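Local coordinates for PfkB (Polaromonas sp. JS666, PDB 4DU5), which probably phosphorylates a sugar or a related small substrate with ATP, as other carbohydrate kinases of the PfkB family do, at residues S138-G141 and V142-D146. Residues are numbered along the deposited sequence; the frame is centred on the assembly and turned at random.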
ATOM      1  N   SER A 138     -13.036  -4.032  -4.992  1.00 36.21           N
ATOM      2  CA  SER A 138     -13.988  -2.975  -5.370  1.00 37.60           C
ATOM      3  C   SER A 138     -14.524  -3.182  -6.779  1.00 39.13           C
ATOM      4  O   SER A 138     -15.575  -2.661  -7.136  1.00 39.84           O
ATOM      5  CB  SER A 138     -13.452  -1.551  -5.158  1.00 36.90           C
ATOM      6  OG  SER A 138     -12.545  -1.150  -6.154  1.00 36.28           O
ATOM      7  N   HIS A 139     -13.818  -3.982  -7.568  1.00 40.82           N
ATOM      8  CA  HIS A 139     -14.241  -4.257  -8.926  1.00 42.73           C
ATOM      9  C   HIS A 139     -15.362  -5.288  -9.069  1.00 43.68           C
ATOM     10  O   HIS A 139     -15.827  -5.514 -10.176  1.00 44.15           O
ATOM     11  CB  HIS A 139     -13.034  -4.629  -9.794  1.00 43.13           C
ATOM     12  CG  HIS A 139     -12.157  -3.463 -10.104  1.00 44.79           C
ATOM     13  ND1 HIS A 139     -12.348  -2.664 -11.210  1.00 46.96           N
ATOM     14  CD2 HIS A 139     -11.119  -2.924  -9.424  1.00 46.62           C
ATOM     15  CE1 HIS A 139     -11.454  -1.692 -11.207  1.00 48.81           C
ATOM     16  NE2 HIS A 139     -10.697  -1.827 -10.132  1.00 48.91           N
HETATM   17  N   MSE A 140     -15.811  -5.902  -7.978  1.00 44.94           N
HETATM   18  CA  MSE A 140     -16.870  -6.924  -8.079  1.00 46.79           C
HETATM   19  C   MSE A 140     -18.216  -6.335  -8.489  1.00 46.44           C
HETATM   20  O   MSE A 140     -18.525  -5.184  -8.161  1.00 46.57           O
HETATM   21  CB  MSE A 140     -17.039  -7.684  -6.768  1.00 47.63           C
HETATM   22  CG  MSE A 140     -15.761  -8.243  -6.241  1.00 52.90           C
HETATM   23 SE   MSE A 140     -15.882  -8.889  -4.394  1.00 68.18          SE
HETATM   24  CE  MSE A 140     -16.892 -10.561  -4.724  1.00 61.48           C
ATOM     25  N   GLY A 141     -18.999  -7.126  -9.212  1.00 45.96           N
ATOM     26  CA  GLY A 141     -20.326  -6.719  -9.650  1.00 46.34           C
ATOM     27  C   GLY A 141     -21.165  -7.959  -9.863  1.00 46.83           C
ATOM     28  O   GLY A 141     -20.703  -9.062  -9.612  1.00 46.97           O
ATOM     29  N   VAL A 142     -22.389  -7.797 -10.349  1.00 47.48           N
ATOM     30  CA  VAL A 142     -23.283  -8.947 -10.573  1.00 48.50           C
ATOM     31  C   VAL A 142     -22.652 -10.116 -11.370  1.00 49.11           C
ATOM     32  O   VAL A 142     -22.971 -11.297 -11.133  1.00 49.45           O
ATOM     33  CB  VAL A 142     -24.612  -8.500 -11.217  1.00 48.69           C
ATOM     34  CG1 VAL A 142     -25.291  -7.426 -10.338  1.00 48.87           C
ATOM     35  CG2 VAL A 142     -24.384  -7.982 -12.643  1.00 49.12           C
ATOM     36  N   ALA A 143     -21.739  -9.776 -12.287  1.00 49.50           N
ATOM     37  CA  ALA A 143     -21.052 -10.754 -13.134  1.00 49.60           C
ATOM     38  C   ALA A 143     -20.211 -11.734 -12.308  1.00 49.35           C
ATOM     39  O   ALA A 143     -19.885 -12.837 -12.771  1.00 49.15           O
ATOM     40  CB  ALA A 143     -20.183 -10.028 -14.197  1.00 49.68           C
ATOM     41  N   ASP A 144     -19.884 -11.319 -11.082  1.00 48.93           N
ATOM     42  CA  ASP A 144     -19.019 -12.086 -10.179  1.00 48.54           C
ATOM     43  C   ASP A 144     -19.755 -13.217  -9.462  1.00 47.90           C
ATOM     44  O   ASP A 144     -19.168 -14.240  -9.149  1.00 47.55           O
ATOM     45  CB  ASP A 144     -18.338 -11.154  -9.160  1.00 48.59           C
ATOM     46  CG  ASP A 144     -17.124 -10.430  -9.747  1.00 49.07           C
ATOM     47  OD1 ASP A 144     -17.279  -9.334 -10.341  1.00 48.67           O
ATOM     48  OD2 ASP A 144     -16.007 -10.972  -9.606  1.00 49.49           O
ATOM     49  N   ILE A 145     -21.045 -13.006  -9.213  1.00 47.29           N
ATOM     50  CA  ILE A 145     -21.906 -13.951  -8.509  1.00 46.24           C
ATOM     51  C   ILE A 145     -22.051 -15.279  -9.285  1.00 45.81           C
ATOM     52  O   ILE A 145     -22.466 -15.279 -10.444  1.00 45.62           O
ATOM     53  CB  ILE A 145     -23.323 -13.327  -8.334  1.00 46.25           C
ATOM     54  CG1 ILE A 145     -23.243 -11.902  -7.811  1.00 45.62           C
ATOM     55  CG2 ILE A 145     -24.212 -14.177  -7.423  1.00 46.19           C
ATOM     56  CD1 ILE A 145     -24.509 -11.127  -8.074  1.00 47.05           C
ATOM     57  N   ASP A 146     -21.703 -16.395  -8.646  1.00 45.03           N
ATOM     58  CA  ASP A 146     -21.968 -17.726  -9.206  1.00 44.42           C
ATOM     59  C   ASP A 146     -23.234 -18.309  -8.580  1.00 44.29           C
ATOM     60  O   ASP A 146     -23.206 -18.856  -7.461  1.00 44.31           O
ATOM     61  CB  ASP A 146     -20.783 -18.672  -8.986  1.00 43.93           C
ATOM     62  CG  ASP A 146     -21.101 -20.125  -9.362  1.00 44.06           C
ATOM     63  OD1 ASP A 146     -22.173 -20.407  -9.945  1.00 44.27           O
ATOM     64  OD2 ASP A 146     -20.270 -21.008  -9.066  1.00 44.50           O
TER
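The chi1 of Asp-144, at -80°, sets its CG beside its own backbone N and opposite its carbonyl carbon, turning the carboxylate back along the chain to Gly-141, three residues earlier. OD1 there accepts the amide hydrogen of Gly-141, with N and OD1 3.0 Å apart and an N-H...O angle of 153°. The donor stands above the carboxylate, 37° out of its plane. A second bond runs the other way between the same two residues: the amide N of Asp-144 lies 2.8 Å from the carbonyl O of Gly-141, closing a beta turn through Val-142 and Ala-143. A further turn follows one residue on, where Ile-145 N reaches Val-142 O at 3.2 Å. The pair thus illustrates how a short turn can be closed twice, once by its backbone bond and once by an acid that takes up the N-H three residues before it. The carboxylate also skirts the selenomethionine Met-140, whose CA is 3.3 Å from OD1. Its other oxygen, OD2, forms a salt bridge with Arg-80, so one acid serves both a backbone amide and a charge. With an alanine in place of Asp-144, the Gly-141 amide would probably lose this acceptor and Arg-80 this carboxylate partner, although the backbone bond of the turn could persist. The turn lies at the surface, in the loop that follows strand 128-131 and leads into helix 147-150, with Asp-146 at the N-cap position of that helix. Arg-80 ties it to parallel strand 75-81 of the main sheet, while Val-142 on Pro-171 and Ile-145 on Lys-175 and Thr-176 rest it against helix 169-182.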